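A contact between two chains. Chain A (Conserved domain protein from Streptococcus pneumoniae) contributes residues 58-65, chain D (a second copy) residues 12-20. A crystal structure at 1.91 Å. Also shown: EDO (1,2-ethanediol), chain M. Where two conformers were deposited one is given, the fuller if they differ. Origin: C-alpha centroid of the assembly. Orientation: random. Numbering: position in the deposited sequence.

Chain A (58-65) YHGTYGDI
Chain D, residues 12-20: IDASKNERT

Two copies of one protein meet here through a loop of chain A and a turn of chain D, burying 260 Å² in all. On chain D, a type I turn runs from D:Asp13 to D:Lys16, and a strand begins at D:Glu18. D:Lys16 N bonds D:Asp13 O at 3.0 Å, and D:Asp13 N bonds D:Asn17 O at 3.0 Å. The D:Asp13 side chain (chi1 p) organises the turn. Its OD1 accepts from D:Ser15 N at 2.9 Å, D:Ser15 OG at 2.6 Å and D:Asn17 N at 3.2 Å. Its OD2 forms a salt bridge with D:Arg19 NE at 2.8 Å.

A:Tyr58 is extended (phi/psi -93/124) with chi1 t. It makes no contact with this stretch of chain D, but its OH donates to A:Thr61 O at 2.7 Å and so braces the loop.

A:His59 (-119/104, chi1 m) makes the one direct hydrogen bond between the stretches. D:Arg19 NH2 donates to A:His59 O at 3.0 Å, with an angle of 152°. The carbonyl lies at the guanidinium edge, near its plane. D:Arg19 has chi1 m, chi2 m and chi3 t. A:His59 CB lies 3.9 Å from D:Asn17 ND2, while the imidazole leads away.

A:Gly60 is nearly fully extended (169/-172). Its CA is 5.2 Å from D:Ser15 CA, which sets the register. Packing is close: A:Gly60 CA lies 3.2 Å from D:Ser15 OG and 3.6 Å from D:Arg19 NH2. A CB would sit only 3.2 Å from D:Arg19 NH2 and would clash with A:Tyr58 OH at 2.6 Å. D:Ser15 (chi1 p) and D:Asn17 (chi1 m) both point toward chain A. D:Asn17 ND2 donates to D:Ser15 OG at 2.8 Å.

A:Thr61 (-88/162, chi1 p) turns its methyl to the turn. Its CG2 is 4.2 Å from D:Ala14 CB and 4.1 Å from D:Ser15 CB. A:Thr61 OG1 donates to O2 of the ethanediol at 2.8 Å.

A:Tyr62 (chi1 t) and A:Gly63 have helical phi/psi and make no contact with this stretch of chain D.

A:Asp64 (-88/-10, chi1 m) points toward chain D. A:Asp64 N bonds A:Thr61 O at 3.2 Å. A:Asp64 OD2 and D:Asp13 OD2 are 4.2 Å apart, and two waters bridge these like charges. Water 1 lies 2.6 Å from A:Asp64 OD2 and 2.8 Å from D:Asp13 OD2. It also accepts from A:Thr61 N at 3.0 Å and D:Arg19 NH2 at 2.9 Å. Water 2 lies 2.6 Å from A:Asp64 OD2 and 2.9 Å from D:Asp13 OD2.

A:Ile65 (-58/-45, chi1 m, chi2 t) lies beyond the contact.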

ATOM      1  N   TYR A  58       0.925 -28.366   1.389  1.00 35.11           N
ATOM      2  CA  TYR A  58       1.324 -26.959   1.527  1.00 31.13           C
ATOM      3  C   TYR A  58       0.782 -26.333   2.790  1.00 32.16           C
ATOM      4  O   TYR A  58      -0.425 -26.310   3.006  1.00 34.23           O
ATOM      5  CB  TYR A  58       0.892 -26.124   0.319  1.00 29.66           C
ATOM      6  CG  TYR A  58       1.354 -24.702   0.424  1.00 25.85           C
ATOM      7  CD1 TYR A  58       2.700 -24.373   0.245  1.00 25.31           C
ATOM      8  CD2 TYR A  58       0.463 -23.681   0.750  1.00 27.00           C
ATOM      9  CE1 TYR A  58       3.140 -23.062   0.355  1.00 24.99           C
ATOM     10  CE2 TYR A  58       0.892 -22.366   0.867  1.00 25.82           C
ATOM     11  CZ  TYR A  58       2.228 -22.057   0.661  1.00 24.85           C
ATOM     12  OH  TYR A  58       2.655 -20.747   0.775  1.00 23.64           O
ATOM     13  N   HIS A  59       1.709 -25.804   3.583  1.00 35.08           N
ATOM     14  CA  HIS A  59       1.429 -25.061   4.793  1.00 43.07           C
ATOM     15  C   HIS A  59       1.979 -23.633   4.647  1.00 41.71           C
ATOM     16  O   HIS A  59       3.199 -23.401   4.711  1.00 45.49           O
ATOM     17  CB  HIS A  59       2.057 -25.763   5.993  1.00 50.84           C
ATOM     18  CG  HIS A  59       1.798 -27.236   6.020  1.00 67.45           C
ATOM     19  ND1 HIS A  59       0.540 -27.767   6.208  1.00 73.92           N
ATOM     20  CD2 HIS A  59       2.630 -28.291   5.846  1.00 71.94           C
ATOM     21  CE1 HIS A  59       0.611 -29.085   6.165  1.00 82.27           C
ATOM     22  NE2 HIS A  59       1.868 -29.429   5.949  1.00 81.65           N
ATOM     23  N   GLY A  60       1.093 -22.677   4.419  1.00 31.18           N
ATOM     24  CA  GLY A  60       1.549 -21.301   4.275  1.00 26.18           C
ATOM     25  C   GLY A  60       0.485 -20.382   3.773  1.00 22.91           C
ATOM     26  O   GLY A  60      -0.678 -20.754   3.703  1.00 23.52           O
ATOM     27  N   THR A  61       0.904 -19.155   3.477  1.00 21.01           N
ATOM     28  CA  THR A  61       0.022 -18.124   2.991  1.00 19.91           C
ATOM     29  C   THR A  61      -0.084 -18.197   1.486  1.00 18.75           C
ATOM     30  O   THR A  61       0.778 -18.781   0.806  1.00 20.55           O
ATOM     31  CB  THR A  61       0.544 -16.722   3.363  1.00 19.27           C
ATOM     32  OG1 THR A  61       1.817 -16.506   2.723  1.00 21.24           O
ATOM     33  CG2 THR A  61       0.665 -16.555   4.889  1.00 19.90           C
ATOM     34  N   TYR A  62      -1.120 -17.563   0.960  1.00 18.98           N
ATOM     35  CA  TYR A  62      -1.343 -17.507  -0.468  1.00 19.28           C
ATOM     36  C   TYR A  62      -0.147 -16.868  -1.158  1.00 20.24           C
ATOM     37  O   TYR A  62       0.296 -17.350  -2.205  1.00 21.89           O
ATOM     38  CB  TYR A  62      -2.628 -16.732  -0.791  1.00 20.93           C
ATOM     39  CG  TYR A  62      -2.955 -16.668  -2.274  1.00 22.31           C
ATOM     40  CD1 TYR A  62      -2.290 -15.786  -3.130  1.00 25.41           C
ATOM     41  CD2 TYR A  62      -3.905 -17.512  -2.822  1.00 24.61           C
ATOM     42  CE1 TYR A  62      -2.572 -15.755  -4.496  1.00 27.56           C
ATOM     43  CE2 TYR A  62      -4.190 -17.491  -4.178  1.00 26.97           C
ATOM     44  CZ  TYR A  62      -3.535 -16.609  -5.006  1.00 26.51           C
ATOM     45  OH  TYR A  62      -3.853 -16.621  -6.337  1.00 28.59           O
ATOM     46  N   GLY A  63       0.355 -15.767  -0.592  1.00 20.05           N
ATOM     47  CA  GLY A  63       1.478 -15.025  -1.188  1.00 19.34           C
ATOM     48  C   GLY A  63       2.791 -15.778  -1.330  1.00 21.17           C
ATOM     49  O   GLY A  63       3.626 -15.418  -2.147  1.00 21.71           O
ATOM     50  N   ASP A  64       2.989 -16.798  -0.505  1.00 19.23           N
ATOM     51  CA  ASP A  64       4.209 -17.589  -0.525  1.00 20.78           C
ATOM     52  C   ASP A  64       4.139 -18.763  -1.519  1.00 20.91           C
ATOM     53  O   ASP A  64       5.140 -19.387  -1.776  1.00 19.68           O
ATOM     54  CB  ASP A  64       4.532 -18.108   0.880  1.00 23.21           C
ATOM     55  CG  ASP A  64       5.183 -17.034   1.789  1.00 27.09           C
ATOM     56  OD1 ASP A  64       5.642 -15.991   1.280  1.00 27.34           O
ATOM     57  OD2 ASP A  64       5.253 -17.270   3.014  1.00 29.17           O
ATOM     58  N   ILE A  65       2.967 -19.048  -2.082  1.00 20.88           N
ATOM     59  CA  ILE A  65       2.828 -20.176  -3.011  1.00 21.34           C
ATOM     60  C   ILE A  65       3.776 -20.048  -4.205  1.00 22.56           C
ATOM     61  O   ILE A  65       4.426 -21.015  -4.580  1.00 21.64           O
ATOM     62  CB  ILE A  65       1.375 -20.310  -3.527  1.00 21.58           C
ATOM     63  CG1 ILE A  65       0.453 -20.727  -2.378  1.00 22.22           C
ATOM     64  CG2 ILE A  65       1.293 -21.313  -4.677  1.00 21.34           C
ATOM     65  CD1 ILE A  65      -1.014 -20.741  -2.748  1.00 23.61           C
TER
ATOM     66  N   ILE D  12       6.043 -15.563  13.448  1.00 19.89           N
ATOM     67  CA  ILE D  12       4.899 -16.386  13.070  1.00 23.50           C
ATOM     68  C   ILE D  12       4.121 -15.663  12.005  1.00 21.03           C
ATOM     69  O   ILE D  12       3.675 -14.563  12.251  1.00 21.40           O
ATOM     70  CB  ILE D  12       3.941 -16.657  14.254  1.00 27.10           C
ATOM     71  CG1 ILE D  12       4.708 -17.174  15.471  1.00 34.36           C
ATOM     72  CG2 ILE D  12       2.840 -17.636  13.840  1.00 29.99           C
ATOM     73  CD1 ILE D  12       5.124 -18.614  15.361  1.00 38.25           C
ATOM     74  N   ASP D  13       3.923 -16.276  10.840  1.00 22.42           N
ATOM     75  CA  ASP D  13       3.171 -15.615   9.753  1.00 21.87           C
ATOM     76  C   ASP D  13       1.657 -15.834   9.865  1.00 23.73           C
ATOM     77  O   ASP D  13       1.177 -16.404  10.845  1.00 21.56           O
ATOM     78  CB  ASP D  13       3.714 -16.029   8.373  1.00 21.77           C
ATOM     79  CG  ASP D  13       3.401 -17.457   7.984  1.00 21.56           C
ATOM     80  OD1 ASP D  13       2.484 -18.121   8.533  1.00 20.93           O
ATOM     81  OD2 ASP D  13       4.110 -17.911   7.055  1.00 24.02           O
ATOM     82  N   ALA D  14       0.899 -15.385   8.863  1.00 25.43           N
ATOM     83  CA  ALA D  14      -0.569 -15.374   8.989  1.00 24.44           C
ATOM     84  C   ALA D  14      -1.170 -16.759   8.846  1.00 24.24           C
ATOM     85  O   ALA D  14      -2.350 -16.936   9.143  1.00 26.24           O
ATOM     86  CB  ALA D  14      -1.196 -14.423   7.974  1.00 26.31           C
ATOM     87  N   SER D  15      -0.369 -17.739   8.416  1.00 24.63           N
ATOM     88  CA  SER D  15      -0.803 -19.141   8.382  1.00 24.13           C
ATOM     89  C   SER D  15      -0.434 -19.883   9.654  1.00 23.64           C
ATOM     90  O   SER D  15      -0.540 -21.114   9.705  1.00 25.39           O
ATOM     91  CB  SER D  15      -0.213 -19.876   7.153  1.00 25.25           C
ATOM     92  OG  SER D  15       1.197 -20.024   7.222  1.00 25.97           O
ATOM     93  N   LYS D  16       0.040 -19.143  10.657  1.00 24.06           N
ATOM     94  CA  LYS D  16       0.469 -19.695  11.952  1.00 26.12           C
ATOM     95  C   LYS D  16       1.743 -20.550  11.864  1.00 26.26           C
ATOM     96  O   LYS D  16       2.037 -21.337  12.759  1.00 26.34           O
ATOM     97  CB  LYS D  16      -0.653 -20.506  12.589  1.00 32.16           C
ATOM     98  CG  LYS D  16      -1.940 -19.734  12.758  1.00 39.55           C
ATOM     99  CD  LYS D  16      -2.951 -20.564  13.542  1.00 50.31           C
ATOM    100  CE  LYS D  16      -4.048 -19.696  14.138  1.00 62.31           C
ATOM    101  NZ  LYS D  16      -5.001 -20.475  14.980  1.00 73.02           N
ATOM    102  N   ASN D  17       2.527 -20.363  10.805  1.00 26.31           N
ATOM    103  CA  ASN D  17       3.773 -21.084  10.653  1.00 26.02           C
ATOM    104  C   ASN D  17       4.970 -20.224  11.056  1.00 26.20           C
ATOM    105  O   ASN D  17       5.017 -19.016  10.775  1.00 25.11           O
ATOM    106  CB  ASN D  17       3.947 -21.581   9.199  1.00 27.56           C
ATOM    107  CG  ASN D  17       3.046 -22.761   8.875  1.00 29.94           C
ATOM    108  OD1 ASN D  17       3.320 -23.875   9.280  1.00 30.80           O
ATOM    109  ND2 ASN D  17       1.973 -22.516   8.131  1.00 33.39           N
ATOM    110  N   GLU D  18       5.928 -20.875  11.707  1.00 26.11           N
ATOM    111  CA  GLU D  18       7.180 -20.239  12.094  0.50 28.80           C
ATOM    112  C   GLU D  18       8.065 -20.098  10.870  1.00 28.51           C
ATOM    113  O   GLU D  18       8.225 -21.031  10.107  1.00 28.77           O
ATOM    114  CB  GLU D  18       7.903 -21.038  13.183  0.50 32.90           C
ATOM    115  CG  GLU D  18       7.455 -20.671  14.583  0.50 35.54           C
ATOM    116  CD  GLU D  18       8.268 -21.351  15.658  0.50 38.13           C
ATOM    117  OE1 GLU D  18       8.230 -22.598  15.733  0.50 41.07           O
ATOM    118  OE2 GLU D  18       8.932 -20.627  16.432  0.50 42.25           O
ATOM    119  N   ARG D  19       8.606 -18.902  10.678  1.00 26.95           N
ATOM    120  CA  ARG D  19       9.531 -18.593   9.597  1.00 29.17           C
ATOM    121  C   ARG D  19      10.765 -17.963  10.223  1.00 28.52           C
ATOM    122  O   ARG D  19      10.646 -17.220  11.199  1.00 27.25           O
ATOM    123  CB  ARG D  19       8.904 -17.602   8.613  1.00 29.10           C
ATOM    124  CG  ARG D  19       7.526 -17.991   8.104  1.00 28.93           C
ATOM    125  CD  ARG D  19       7.615 -19.269   7.275  1.00 35.05           C
ATOM    126  NE  ARG D  19       6.322 -19.662   6.730  1.00 35.27           N
ATOM    127  CZ  ARG D  19       6.003 -20.889   6.320  1.00 38.10           C
ATOM    128  NH1 ARG D  19       6.879 -21.884   6.391  1.00 36.81           N
ATOM    129  NH2 ARG D  19       4.786 -21.119   5.837  1.00 40.40           N
ATOM    130  N   THR D  20      11.945 -18.273   9.698  1.00 29.92           N
ATOM    131  CA  THR D  20      13.194 -17.752  10.237  1.00 30.39           C
ATOM    132  C   THR D  20      13.987 -17.074   9.141  1.00 31.74           C
ATOM    133  O   THR D  20      14.187 -17.643   8.062  1.00 31.15           O
ATOM    134  CB  THR D  20      14.045 -18.873  10.864  1.00 34.45           C
ATOM    135  OG1 THR D  20      13.354 -19.411  11.998  1.00 36.50           O
ATOM    136  CG2 THR D  20      15.406 -18.358  11.316  1.00 33.51           C
TER
HETATM  137  C1  EDO M 205       3.228 -12.268   0.652  1.00 38.66           C
HETATM  138  O1  EDO M 205       4.203 -13.315   0.454  1.00 56.24           O
HETATM  139  C2  EDO M 205       2.465 -12.423   1.982  1.00 42.01           C
HETATM  140  O2  EDO M 205       2.374 -13.804   2.401  1.00 29.41           O
HETATM  141  O   HOH W   1       3.696 -18.814   4.444  1.00 26.04           O
HETATM  142  O   HOH W   2       5.115 -15.906   5.238  1.00 30.57           O